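Local coordinates for cyanophycinase-like exopeptidase (actinobacterium SCGC AAA027-L06, PDB 6NQC), which probably cleaves peptide bonds as a serine exopeptidase of family S51, the family that includes the cyanophycinases, at residues P165-R171 with I204-P209; L59-T63 with I117-G121; D48-K54 with N143-S149; V111-I117 with G139-N143. One frame throughout, in Å; residues are numbered along the deposited sequence.

Contact 1 (P165-R171 with I204-P209); sequences PNFRLSR and ILLDLP
Arg171 carries the polar side of this contact, setting its guanidinium side-on against Asp207 and spending two nitrogens on two acceptors. NE donates to the backbone O of Asp207 (NE to O 3.1 Å); that oxygen lies at the guanidinium edge, yet the donor stands above the carbonyl plane and is not directed at a lone pair. NH1 forms a salt bridge with OD1 of Asp207 at 2.9 Å, arriving from above the carboxylate, and the two flat groups are turned 56° to each other. A bend at chi3 (-63°) brings the guanidinium into this position. Pro209 covers one of its faces, with CD centred 3.8 Å above the plane. With a leucine in place of Arg171, the Asp207 carboxylate would probably lose its close charged mate, the ion pair with Lys244 being long and weak, and the Pro209 ring its flat partner.

In fold terms, the loop between the antiparallel strands 163-164 and 175-176 packs on helix 199-205 and the chain that follows. A type I beta turn from Asn166 to Leu169 shapes the loop, and Asn166 OD1 adds an Asx turn by accepting from Arg168 N.

Among the apolar contacts, Ile204 CD1 fits inside the bend of the loop, 3.8 Å from Ser170 CA. Pro165 touches two leucines: its CG meets Leu205 CD1 at 3.9 Å, while its CB meets CD1 of Leu208, whose side chain crosses it at about a right angle. Phe167 brings CE2 to within 3.7 Å of Leu205 CB, and Leu205 CD1 lies in the ring plane at its edge.

Contact 2 (L59-T63 with I117-G121); sequences LQIPT and IYFSG
Leu59 to Ile61 and Ile117 to Phe119 pair as adjacent parallel strands inside the mixed sheet, flanked by strand 90-93 next to the first and strand 149-153 next to the second. The short axes run 4.8 Å apart and diverge by 22°. Leu59 faces Ile117, Gln60 faces Tyr118 and Ile61 faces Phe119. Tyr118 uses both backbone groups: its N donates to Leu59 O at 2.9 Å, and its O accepts from Ile61 N at 2.8 Å, nearly in line with the carbonyl.

Beyond the last bridge, Ser120 N still reaches Ile61 O at 3.2 Å. A water also donates to Ile61 O and to Ser120 O, spanning the chains where they begin to part.

On the face shared by Leu59, Ile61, Ile117 and Phe119, Ile61 makes most of the side-chain contact between the two segments. With chi1 at -61°, its two branches divide the work: CD1 lies 3.7 Å from Ile117 CG2, and CG2 meets the edge of the Phe119 ring, 3.8 Å from CD1 of that ring. Ile140 of helix 135-145 covers Ile61, Ile117 and Phe119. The opposite face carries Gln60, whose NE2 bonds to Gly80 O, and Tyr118, whose ring meets that of Tyr34.

Phe119 also touches the probable GxSxG nucleophile elbow, and Ser120 lies near the probable Ser-His-Glu triad. This places the pair at the C-terminal strand ends of an alpha/beta fold, where a serine peptidase of this family is expected to have its active site.

Contact 3 (D48-K54 with N143-S149); sequences DGIANGK and NWQSGGS
The Asn52 amide meets Gly147 edge-on: ND2 donates to Gly147 O at 2.9 Å, and the acceptor lies 9° out of the amide plane. The bond is straight at the hydrogen (165°), and ND2 approaches in the carbonyl plane, on a lone pair. A second partner of ND2 is Ser227 OG. The Asn143 amide is met differently. Lys54 NZ comes to its OD1 at 3.0 Å from above the carbonyl plane, 44° out of it, while its ND2 end is taken by Ala114 O.

Lys54 bends at chi2 and then runs extended, its chain sliding past Asn143 in the opposite direction. NZ also bonds Ser146 OG at 2.7 Å, and the O of Lys112 adds a weak third partner.

Both segments are helix ends closed by Schellman motifs. Gly53 and Gly147, at positive phi, are their C-prime residues: Lys54 N returns to Gly49 O, and Gly148 N to Asn143 O. Glycines also permit the close approach, with Gly49 CA and Gly148 CA 4.5 Å apart. A beta carbon on Gly147 would fall 2.7 Å from Asn52 CB, a collision. Past the turn, Ser149 OG touches Asp48 CB at 3.6 Å and bonds to Leu45 O, while Asp48 OD2 is bonded to Ser25 OG and forms a salt bridge with Arg226.

Asn143 OD1, Ser146 OG and Lys112 O are all uncharged, so no carboxylate pairs with Lys54 through these bonds. Its ammonium group is probably steadied largely by these dipoles, with the Asp113 carboxylate nearby but beyond bonding distance and some help expected from the C-terminal end of helix 135-145.

Contact 4 (V111-I117 with G139-N143); sequences VKDAALI and GIYEN
Asn143 and Ala114 form a two-bond clasp, side-chain amide against backbone. ND2 of Asn143 donates to Ala114 O at 2.8 Å in an almost straight bond (173°), using a lone pair in the carbonyl plane with the acceptor in the plane of the amide. In return Ala114 N donates to Asn143 OD1 at 3.0 Å, but this donor stands above the carbonyl plane, 37° out of it. The chi1 of Asn143, -173°, carries the amide away from its own backbone N and across to the loop. Were a leucine to stand here, Ala114 N and O would probably be left without these mates in a buried place, and Lys54 NZ without one of its acceptors.

These two bonds fix the amide in place, and Ile117 CD1 packs beside it, 3.3 Å from ND2. Ile140 is held by two branches: its CG1 lies 3.8 Å from Val111 CB, and its CG2 lies 3.9 Å from Ile117 CD1. Gly139 has no side chain, which lets Val111 CG2 approach the helix backbone, 3.7 Å from Gly139 C. At the outer margin Lys112 and Glu142 run side by side, their charges near each other but beyond a salt bridge.

Strand 116-119 and the neighbouring parallel strand 149-153 are joined by a beta-alpha-beta crossover that includes helix 135-145. Through the contacts of 139-143 with Val111, Ala114 and Ile117, the C-terminal half of that helix lies over the start of strand 116-119 and the loop leading into it, with Ile140 resting on Ile61 and Leu150 of the strands on either side.

Contacts 2, 3 and 4 belong to one region, whereas contact 1 stands apart, its centre about 24 Å from that of contact 2 and about 34 Å from that of contact 3. Contacts 2 and 4 are buried and share Ile117 on strand 116-119; contacts 3 and 4 share Asn143 on helix 135-145. Contact 2 is mainly backbone ladder and aliphatic packing. Contact 4 adds an amide clasp between helix and loop, and contact 3, partly buried, relies on side-chain bonds to neutral oxygens at two helix ends. Contact 1, also partly buried but peripheral, has the one salt bridge formed across any of the four pairs of segments.

Contact 1 (P165-R171 with I204-P209)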
loop_
_atom_site.group_PDB
_atom_site.type_symbol
_atom_site.label_atom_id
_atom_site.label_comp_id
_atom_site.label_asym_id
_atom_site.label_seq_id
_atom_site.Cartn_x
_atom_site.Cartn_y
_atom_site.Cartn_z
ATOM N N PRO A 165 -2.786 -0.595 14.265
ATOM C CA PRO A 165 -3.368 -0.145 15.548
ATOM C C PRO A 165 -4.876 -0.282 15.548
ATOM O O PRO A 165 -5.533 -0.029 14.540
ATOM C CB PRO A 165 -2.989 1.329 15.617
ATOM C CG PRO A 165 -2.819 1.711 14.135
ATOM C CD PRO A 165 -2.232 0.530 13.493
ATOM N N ASN A 166 -5.415 -0.679 16.689
ATOM C CA ASN A 166 -6.861 -0.798 16.879
ATOM C C ASN A 166 -7.331 0.202 17.928
ATOM O O ASN A 166 -7.188 -0.042 19.140
ATOM C CB ASN A 166 -7.260 -2.219 17.274
ATOM C CG ASN A 166 -8.759 -2.464 17.131
ATOM O OD1 ASN A 166 -9.566 -1.551 17.321
ATOM N ND2 ASN A 166 -9.135 -3.693 16.806
ATOM N N PHE A 167 -7.957 1.297 17.445
ATOM C CA PHE A 167 -8.437 2.351 18.342
ATOM C C PHE A 167 -9.511 1.853 19.290
ATOM O O PHE A 167 -9.661 2.372 20.398
ATOM C CB PHE A 167 -9.086 3.540 17.610
ATOM C CG PHE A 167 -8.388 3.963 16.394
ATOM C CD1 PHE A 167 -9.101 4.273 15.251
ATOM C CD2 PHE A 167 -7.013 4.047 16.387
ATOM C CE1 PHE A 167 -8.451 4.649 14.116
ATOM C CE2 PHE A 167 -6.348 4.422 15.249
ATOM C CZ PHE A 167 -7.064 4.736 14.112
ATOM N N ARG A 168 -10.328 0.912 18.839
ATOM C CA ARG A 168 -11.449 0.445 19.637
ATOM C C ARG A 168 -10.997 -0.375 20.829
ATOM O O ARG A 168 -11.823 -0.648 21.711
ATOM C CB ARG A 168 -12.404 -0.361 18.740
ATOM C CG ARG A 168 -13.418 0.532 17.955
ATOM C CD ARG A 168 -13.395 0.296 16.419
ATOM N NE ARG A 168 -12.162 0.799 15.798
ATOM C CZ ARG A 168 -11.259 0.043 15.155
ATOM N NH1 ARG A 168 -11.424 -1.284 15.030
ATOM N NH2 ARG A 168 -10.161 0.624 14.651
ATOM N N LEU A 169 -9.706 -0.743 20.897
ATOM C CA LEU A 169 -9.252 -1.686 21.898
ATOM C C LEU A 169 -8.135 -1.064 22.719
ATOM O O LEU A 169 -8.405 -0.323 23.670
ATOM C CB LEU A 169 -8.818 -2.988 21.208
ATOM C CG LEU A 169 -9.876 -3.872 20.566
ATOM C CD1 LEU A 169 -9.227 -5.205 20.207
ATOM C CD2 LEU A 169 -11.075 -4.051 21.496
ATOM N N SER A 170 -6.878 -1.370 22.428
ATOM C CA SER A 170 -5.752 -0.794 23.167
ATOM C C SER A 170 -4.496 -0.951 22.308
ATOM O O SER A 170 -4.501 -1.654 21.299
ATOM C CB SER A 170 -5.572 -1.466 24.539
ATOM O OG SER A 170 -4.859 -2.693 24.444
ATOM N N ARG A 171 -3.410 -0.290 22.735
ATOM C CA ARG A 171 -2.147 -0.447 22.043
ATOM C C ARG A 171 -1.592 -1.863 22.128
ATOM O O ARG A 171 -0.689 -2.197 21.365
ATOM C CB ARG A 171 -1.140 0.547 22.585
ATOM C CG ARG A 171 -0.620 0.250 23.995
ATOM C CD ARG A 171 0.093 1.473 24.539
ATOM N NE ARG A 171 1.276 1.849 23.754
ATOM C CZ ARG A 171 2.501 1.404 24.038
ATOM N NH1 ARG A 171 3.547 1.755 23.317
ATOM N NH2 ARG A 171 2.679 0.596 25.074
ATOM N N ILE A 204 -3.175 5.724 20.681
ATOM C CA ILE A 204 -2.889 4.400 20.136
ATOM C C ILE A 204 -2.265 4.527 18.740
ATOM O O ILE A 204 -1.234 3.923 18.438
ATOM C CB ILE A 204 -4.183 3.574 20.117
ATOM C CG1 ILE A 204 -4.669 3.274 21.554
ATOM C CG2 ILE A 204 -4.014 2.254 19.347
ATOM C CD1 ILE A 204 -6.078 2.694 21.672
ATOM N N LEU A 205 -2.909 5.300 17.864
ATOM C CA LEU A 205 -2.415 5.512 16.513
ATOM C C LEU A 205 -0.978 6.007 16.520
ATOM O O LEU A 205 -0.176 5.625 15.652
ATOM C CB LEU A 205 -3.321 6.509 15.792
ATOM C CG LEU A 205 -3.134 6.779 14.314
ATOM C CD1 LEU A 205 -2.956 5.522 13.512
ATOM C CD2 LEU A 205 -4.401 7.505 13.777
ATOM N N LEU A 206 -0.616 6.815 17.509
ATOM C CA LEU A 206 0.721 7.408 17.544
ATOM C C LEU A 206 1.763 6.574 18.271
ATOM O O LEU A 206 2.935 6.954 18.265
ATOM C CB LEU A 206 0.654 8.800 18.174
ATOM C CG LEU A 206 0.033 9.865 17.262
ATOM C CD1 LEU A 206 -0.250 11.156 18.007
ATOM C CD2 LEU A 206 0.981 10.081 16.076
ATOM N N ASP A 207 1.389 5.455 18.896
ATOM C CA ASP A 207 2.364 4.801 19.790
ATOM C C ASP A 207 1.922 3.372 20.056
ATOM O O ASP A 207 1.101 3.131 20.948
ATOM C CB ASP A 207 2.509 5.597 21.094
ATOM C CG ASP A 207 3.414 4.950 22.091
ATOM O OD1 ASP A 207 4.212 4.060 21.694
ATOM O OD2 ASP A 207 3.311 5.338 23.278
ATOM N N LEU A 208 2.499 2.439 19.293
ATOM C CA LEU A 208 2.329 1.021 19.508
ATOM C C LEU A 208 3.599 0.426 20.075
ATOM O O LEU A 208 4.713 0.854 19.714
ATOM C CB LEU A 208 1.970 0.255 18.229
ATOM C CG LEU A 208 0.643 0.675 17.578
ATOM C CD1 LEU A 208 0.457 -0.143 16.256
ATOM C CD2 LEU A 208 -0.547 0.423 18.471
ATOM N N PRO A 209 3.470 -0.598 20.930
ATOM C CA PRO A 209 4.661 -1.189 21.569
ATOM C C PRO A 209 5.534 -1.951 20.600
ATOM O O PRO A 209 6.653 -2.313 20.962
ATOM C CB PRO A 209 4.069 -2.142 22.613
ATOM C CG PRO A 209 2.725 -2.546 22.025
ATOM C CD PRO A 209 2.222 -1.314 21.279
#

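Contact 2 (L59-T63 with I117-G121)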
loop_
_atom_site.group_PDB
_atom_site.type_symbol
_atom_site.label_atom_id
_atom_site.label_comp_id
_atom_site.label_asym_id
_atom_site.label_seq_id
_atom_site.Cartn_x
_atom_site.Cartn_y
_atom_site.Cartn_z
ATOM N N LEU A 59 -2.673 -4.226 -11.438
ATOM C CA LEU A 59 -3.512 -5.160 -10.712
ATOM C C LEU A 59 -4.011 -4.462 -9.445
ATOM O O LEU A 59 -3.218 -3.903 -8.683
ATOM C CB LEU A 59 -2.710 -6.426 -10.396
ATOM C CG LEU A 59 -3.474 -7.715 -10.176
ATOM C CD1 LEU A 59 -2.599 -8.946 -10.391
ATOM C CD2 LEU A 59 -3.993 -7.688 -8.740
ATOM N N GLN A 60 -5.317 -4.440 -9.259
ATOM C CA GLN A 60 -5.961 -3.612 -8.238
ATOM C C GLN A 60 -6.724 -4.503 -7.275
ATOM O O GLN A 60 -7.519 -5.347 -7.693
ATOM C CB GLN A 60 -6.881 -2.585 -8.887
ATOM C CG GLN A 60 -6.109 -1.669 -9.781
ATOM C CD GLN A 60 -6.977 -0.826 -10.676
ATOM O OE1 GLN A 60 -8.205 -0.953 -10.670
ATOM N NE2 GLN A 60 -6.339 0.076 -11.425
ATOM N N ILE A 61 -6.419 -4.366 -5.993
ATOM C CA ILE A 61 -6.970 -5.248 -4.967
ATOM C C ILE A 61 -7.745 -4.400 -3.968
ATOM O O ILE A 61 -7.168 -3.569 -3.226
ATOM C CB ILE A 61 -5.866 -6.081 -4.295
ATOM C CG1 ILE A 61 -5.183 -6.956 -5.346
ATOM C CG2 ILE A 61 -6.466 -6.907 -3.205
ATOM C CD1 ILE A 61 -4.110 -7.829 -4.827
ATOM N N PRO A 62 -9.076 -4.553 -3.944
ATOM C CA PRO A 62 -9.913 -3.661 -3.148
ATOM C C PRO A 62 -10.393 -4.304 -1.864
ATOM O O PRO A 62 -11.373 -3.853 -1.281
ATOM C CB PRO A 62 -11.094 -3.408 -4.098
ATOM C CG PRO A 62 -11.301 -4.793 -4.655
ATOM C CD PRO A 62 -9.904 -5.383 -4.848
ATOM N N THR A 63 -9.718 -5.347 -1.421
ATOM C CA THR A 63 -10.189 -6.112 -0.283
ATOM C C THR A 63 -10.423 -5.292 0.965
ATOM O O THR A 63 -11.272 -5.655 1.785
ATOM C CB THR A 63 -9.150 -7.218 0.026
ATOM O OG1 THR A 63 -8.870 -7.907 -1.191
ATOM C CG2 THR A 63 -9.662 -8.185 1.082
ATOM N N ILE A 117 0.979 -4.165 -8.230
ATOM C CA ILE A 117 -0.129 -4.638 -7.411
ATOM C C ILE A 117 -0.425 -3.532 -6.415
ATOM O O ILE A 117 0.504 -3.027 -5.769
ATOM C CB ILE A 117 0.213 -5.970 -6.726
ATOM C CG1 ILE A 117 0.482 -7.031 -7.790
ATOM C CG2 ILE A 117 -0.883 -6.398 -5.810
ATOM C CD1 ILE A 117 1.081 -8.303 -7.186
ATOM N N TYR A 118 -1.690 -3.087 -6.354
ATOM C CA TYR A 118 -2.114 -1.923 -5.574
ATOM C C TYR A 118 -3.209 -2.319 -4.589
ATOM O O TYR A 118 -4.230 -2.866 -5.000
ATOM C CB TYR A 118 -2.627 -0.819 -6.518
ATOM C CG TYR A 118 -2.534 0.563 -5.952
ATOM C CD1 TYR A 118 -3.447 0.995 -4.978
ATOM C CD2 TYR A 118 -1.524 1.442 -6.345
ATOM C CE1 TYR A 118 -3.365 2.257 -4.449
ATOM C CE2 TYR A 118 -1.433 2.703 -5.789
ATOM C CZ TYR A 118 -2.376 3.099 -4.836
ATOM O OH TYR A 118 -2.338 4.348 -4.257
ATOM N N PHE A 119 -2.981 -2.073 -3.280
ATOM C CA PHE A 119 -4.040 -2.196 -2.280
ATOM C C PHE A 119 -4.712 -0.835 -2.116
ATOM O O PHE A 119 -4.084 0.109 -1.639
ATOM C CB PHE A 119 -3.500 -2.653 -0.918
ATOM C CG PHE A 119 -2.936 -4.031 -0.916
ATOM C CD1 PHE A 119 -3.737 -5.123 -1.193
ATOM C CD2 PHE A 119 -1.607 -4.242 -0.606
ATOM C CE1 PHE A 119 -3.210 -6.419 -1.177
ATOM C CE2 PHE A 119 -1.068 -5.520 -0.604
ATOM C CZ PHE A 119 -1.874 -6.621 -0.900
ATOM N N SER A 120 -5.986 -0.720 -2.487
ATOM C CA SER A 120 -6.702 0.527 -2.252
ATOM C C SER A 120 -7.258 0.565 -0.822
ATOM O O SER A 120 -7.107 -0.380 -0.030
ATOM C CB SER A 120 -7.804 0.729 -3.286
ATOM O OG SER A 120 -8.605 -0.428 -3.419
ATOM N N GLY A 121 -7.869 1.701 -0.492
ATOM C CA GLY A 121 -8.243 2.017 0.872
ATOM C C GLY A 121 -9.533 1.320 1.338
ATOM O O GLY A 121 -10.250 0.665 0.580
HETATM O O HOH W 1 -7.566 -3.197 -0.492
#

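Contact 3 (D48-K54 with N143-S149)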
loop_
_atom_site.group_PDB
_atom_site.type_symbol
_atom_site.label_atom_id
_atom_site.label_comp_id
_atom_site.label_asym_id
_atom_site.label_seq_id
_atom_site.Cartn_x
_atom_site.Cartn_y
_atom_site.Cartn_z
ATOM N N ASP A 48 8.433 0.650 -13.430
ATOM C CA ASP A 48 9.436 -0.059 -12.664
ATOM C C ASP A 48 9.282 -1.574 -12.809
ATOM O O ASP A 48 10.271 -2.305 -12.970
ATOM C CB ASP A 48 9.334 0.345 -11.191
ATOM C CG ASP A 48 9.842 1.789 -10.910
ATOM O OD1 ASP A 48 10.509 2.400 -11.769
ATOM O OD2 ASP A 48 9.590 2.305 -9.793
ATOM N N GLY A 49 8.052 -2.074 -12.710
ATOM C CA GLY A 49 7.846 -3.512 -12.793
ATOM C C GLY A 49 8.041 -4.025 -14.214
ATOM O O GLY A 49 8.545 -5.137 -14.422
ATOM N N ILE A 50 7.624 -3.231 -15.199
ATOM C CA ILE A 50 7.883 -3.563 -16.600
ATOM C C ILE A 50 9.380 -3.733 -16.842
ATOM O O ILE A 50 9.818 -4.700 -17.468
ATOM C CB ILE A 50 7.271 -2.485 -17.517
ATOM C CG1 ILE A 50 5.750 -2.679 -17.635
ATOM C CG2 ILE A 50 7.913 -2.532 -18.930
ATOM C CD1 ILE A 50 4.999 -1.502 -18.268
ATOM N N ALA A 51 10.188 -2.798 -16.327
ATOM C CA ALA A 51 11.632 -2.860 -16.517
ATOM C C ALA A 51 12.201 -4.128 -15.915
ATOM O O ALA A 51 13.179 -4.674 -16.429
ATOM C CB ALA A 51 12.284 -1.633 -15.895
ATOM N N ASN A 52 11.588 -4.639 -14.847
ATOM C CA ASN A 52 11.997 -5.894 -14.244
ATOM C C ASN A 52 11.404 -7.114 -14.932
ATOM O O ASN A 52 11.595 -8.226 -14.437
ATOM C CB ASN A 52 11.617 -5.897 -12.751
ATOM C CG ASN A 52 12.557 -5.068 -11.908
ATOM O OD1 ASN A 52 13.738 -4.948 -12.220
ATOM N ND2 ASN A 52 12.049 -4.496 -10.823
ATOM N N GLY A 53 10.705 -6.939 -16.053
ATOM C CA GLY A 53 10.212 -8.058 -16.835
ATOM C C GLY A 53 8.814 -8.552 -16.529
ATOM O O GLY A 53 8.457 -9.654 -16.973
ATOM N N LYS A 54 8.016 -7.807 -15.757
ATOM C CA LYS A 54 6.669 -8.237 -15.407
ATOM C C LYS A 54 5.676 -7.806 -16.480
ATOM O O LYS A 54 5.887 -6.810 -17.169
ATOM C CB LYS A 54 6.267 -7.642 -14.050
ATOM C CG LYS A 54 7.095 -8.125 -12.888
ATOM C CD LYS A 54 6.828 -9.585 -12.590
ATOM C CE LYS A 54 7.576 -10.020 -11.315
ATOM N NZ LYS A 54 7.176 -11.425 -10.972
ATOM N N ASN A 143 5.623 -12.046 -6.226
ATOM C CA ASN A 143 5.685 -11.096 -7.336
ATOM C C ASN A 143 6.543 -9.887 -6.980
ATOM O O ASN A 143 7.431 -9.471 -7.745
ATOM C CB ASN A 143 4.266 -10.673 -7.735
ATOM C CG ASN A 143 4.248 -9.821 -9.004
ATOM O OD1 ASN A 143 4.549 -10.293 -10.083
ATOM N ND2 ASN A 143 3.878 -8.564 -8.867
ATOM N N TRP A 144 6.326 -9.333 -5.790
ATOM C CA TRP A 144 7.112 -8.198 -5.344
ATOM C C TRP A 144 8.581 -8.570 -5.213
ATOM O O TRP A 144 9.467 -7.837 -5.676
ATOM C CB TRP A 144 6.540 -7.686 -4.015
ATOM C CG TRP A 144 7.348 -6.624 -3.387
ATOM C CD1 TRP A 144 7.740 -5.449 -3.951
ATOM C CD2 TRP A 144 7.868 -6.624 -2.043
ATOM N NE1 TRP A 144 8.499 -4.736 -3.063
ATOM C CE2 TRP A 144 8.591 -5.429 -1.883
ATOM C CE3 TRP A 144 7.813 -7.535 -0.981
ATOM C CZ2 TRP A 144 9.233 -5.098 -0.692
ATOM C CZ3 TRP A 144 8.457 -7.196 0.212
ATOM C CH2 TRP A 144 9.157 -5.991 0.329
ATOM N N GLN A 145 8.860 -9.703 -4.574
ATOM C CA GLN A 145 10.244 -10.107 -4.376
ATOM C C GLN A 145 10.962 -10.300 -5.701
ATOM O O GLN A 145 12.182 -10.134 -5.757
ATOM C CB GLN A 145 10.299 -11.370 -3.532
ATOM C CG GLN A 145 9.972 -11.091 -2.065
ATOM C CD GLN A 145 11.115 -10.405 -1.360
ATOM O OE1 GLN A 145 12.271 -10.864 -1.455
ATOM N NE2 GLN A 145 10.831 -9.290 -0.685
ATOM N N SER A 146 10.228 -10.595 -6.771
ATOM C CA SER A 146 10.821 -10.828 -8.079
ATOM C C SER A 146 10.651 -9.638 -9.034
ATOM O O SER A 146 10.765 -9.807 -10.259
ATOM C CB SER A 146 10.246 -12.128 -8.663
ATOM O OG SER A 146 8.843 -12.037 -8.931
ATOM N N GLY A 147 10.406 -8.449 -8.509
ATOM C CA GLY A 147 10.561 -7.217 -9.264
ATOM C C GLY A 147 9.293 -6.440 -9.528
ATOM O O GLY A 147 9.370 -5.306 -10.060
ATOM N N GLY A 148 8.124 -6.991 -9.220
ATOM C CA GLY A 148 6.889 -6.264 -9.413
ATOM C C GLY A 148 6.692 -5.198 -8.346
ATOM O O GLY A 148 7.037 -5.387 -7.176
ATOM N N SER A 149 6.177 -4.045 -8.778
ATOM C CA SER A 149 5.898 -2.961 -7.850
ATOM C C SER A 149 4.695 -3.315 -6.966
ATOM O O SER A 149 3.743 -3.976 -7.384
ATOM C CB SER A 149 5.605 -1.665 -8.606
ATOM O OG SER A 149 6.789 -1.197 -9.210
#

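Contact 4 (V111-I117 with G139-N143)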
loop_
_atom_site.group_PDB
_atom_site.type_symbol
_atom_site.label_atom_id
_atom_site.label_comp_id
_atom_site.label_asym_id
_atom_site.label_seq_id
_atom_site.Cartn_x
_atom_site.Cartn_y
_atom_site.Cartn_z
ATOM N N VAL A 111 -1.574 -12.726 -9.733
ATOM C CA VAL A 111 -0.733 -11.820 -8.959
ATOM C C VAL A 111 0.740 -12.144 -9.099
ATOM O O VAL A 111 1.591 -11.351 -8.678
ATOM C CB VAL A 111 -1.075 -11.825 -7.457
ATOM C CG1 VAL A 111 -2.451 -11.192 -7.248
ATOM C CG2 VAL A 111 -1.024 -13.245 -6.888
ATOM N N LYS A 112 1.068 -13.288 -9.682
ATOM C CA LYS A 112 2.440 -13.747 -9.713
ATOM C C LYS A 112 3.230 -13.169 -10.875
ATOM O O LYS A 112 4.456 -13.322 -10.903
ATOM C CB LYS A 112 2.490 -15.286 -9.769
ATOM C CG LYS A 112 2.065 -15.930 -8.457
ATOM C CD LYS A 112 2.418 -17.397 -8.399
ATOM C CE LYS A 112 1.201 -18.229 -8.015
ATOM N NZ LYS A 112 1.529 -19.319 -7.040
ATOM N N ASP A 113 2.570 -12.494 -11.814
ATOM C CA ASP A 113 3.291 -11.736 -12.862
ATOM C C ASP A 113 2.564 -10.416 -13.144
ATOM O O ASP A 113 1.794 -10.288 -14.099
ATOM C CB ASP A 113 3.430 -12.597 -14.123
ATOM C CG ASP A 113 4.279 -11.951 -15.192
ATOM O OD1 ASP A 113 4.676 -10.774 -15.026
ATOM O OD2 ASP A 113 4.527 -12.639 -16.201
ATOM N N ALA A 114 2.831 -9.407 -12.314
ATOM C CA ALA A 114 2.136 -8.129 -12.416
ATOM C C ALA A 114 3.135 -7.001 -12.225
ATOM O O ALA A 114 3.887 -7.003 -11.249
ATOM C CB ALA A 114 0.983 -8.060 -11.400
ATOM N N ALA A 115 3.138 -6.030 -13.148
ATOM C CA ALA A 115 4.045 -4.897 -12.994
ATOM C C ALA A 115 3.728 -4.074 -11.740
ATOM O O ALA A 115 4.642 -3.550 -11.074
ATOM C CB ALA A 115 4.001 -3.980 -14.202
ATOM N N LEU A 116 2.452 -3.930 -11.424
ATOM C CA LEU A 116 2.051 -3.256 -10.189
ATOM C C LEU A 116 0.877 -3.976 -9.545
ATOM O O LEU A 116 -0.107 -4.334 -10.207
ATOM C CB LEU A 116 1.680 -1.782 -10.476
ATOM C CG LEU A 116 0.988 -0.949 -9.402
ATOM C CD1 LEU A 116 1.829 -0.803 -8.133
ATOM C CD2 LEU A 116 0.632 0.420 -9.906
ATOM N N ILE A 117 0.979 -4.165 -8.230
ATOM C CA ILE A 117 -0.129 -4.638 -7.411
ATOM C C ILE A 117 -0.425 -3.532 -6.415
ATOM O O ILE A 117 0.504 -3.027 -5.769
ATOM C CB ILE A 117 0.213 -5.970 -6.726
ATOM C CG1 ILE A 117 0.482 -7.031 -7.790
ATOM C CG2 ILE A 117 -0.883 -6.398 -5.810
ATOM C CD1 ILE A 117 1.081 -8.303 -7.186
ATOM N N GLY A 139 1.474 -15.222 -3.291
ATOM C CA GLY A 139 1.689 -14.802 -4.675
ATOM C C GLY A 139 2.102 -13.347 -4.826
ATOM O O GLY A 139 3.041 -13.023 -5.566
ATOM N N ILE A 140 1.394 -12.448 -4.153
ATOM C CA ILE A 140 1.743 -11.029 -4.203
ATOM C C ILE A 140 3.161 -10.805 -3.692
ATOM O O ILE A 140 3.944 -10.043 -4.281
ATOM C CB ILE A 140 0.717 -10.207 -3.396
ATOM C CG1 ILE A 140 -0.667 -10.363 -4.007
ATOM C CG2 ILE A 140 1.152 -8.726 -3.313
ATOM C CD1 ILE A 140 -1.791 -9.920 -3.118
ATOM N N TYR A 141 3.519 -11.488 -2.603
ATOM C CA TYR A 141 4.839 -11.363 -2.025
ATOM C C TYR A 141 5.905 -11.848 -2.994
ATOM O O TYR A 141 6.901 -11.155 -3.244
ATOM C CB TYR A 141 4.898 -12.166 -0.716
ATOM C CG TYR A 141 6.249 -12.158 -0.056
ATOM C CD1 TYR A 141 6.702 -11.039 0.609
ATOM C CD2 TYR A 141 7.090 -13.253 -0.129
ATOM C CE1 TYR A 141 7.936 -11.004 1.209
ATOM C CE2 TYR A 141 8.338 -13.220 0.456
ATOM C CZ TYR A 141 8.754 -12.091 1.142
ATOM O OH TYR A 141 9.999 -12.043 1.751
ATOM N N GLU A 142 5.692 -13.024 -3.579
ATOM C CA GLU A 142 6.618 -13.542 -4.572
ATOM C C GLU A 142 6.744 -12.604 -5.762
ATOM O O GLU A 142 7.859 -12.386 -6.273
ATOM C CB GLU A 142 6.164 -14.923 -5.034
ATOM C CG GLU A 142 6.431 -16.070 -4.033
ATOM C CD GLU A 142 5.672 -17.325 -4.429
ATOM O OE1 GLU A 142 5.184 -17.408 -5.586
ATOM O OE2 GLU A 142 5.546 -18.214 -3.575
ATOM N N ASN A 143 5.623 -12.046 -6.226
ATOM C CA ASN A 143 5.685 -11.096 -7.336
ATOM C C ASN A 143 6.543 -9.887 -6.980
ATOM O O ASN A 143 7.431 -9.471 -7.745
ATOM C CB ASN A 143 4.266 -10.673 -7.735
ATOM C CG ASN A 143 4.248 -9.821 -9.004
ATOM O OD1 ASN A 143 4.549 -10.293 -10.083
ATOM N ND2 ASN A 143 3.878 -8.564 -8.867
#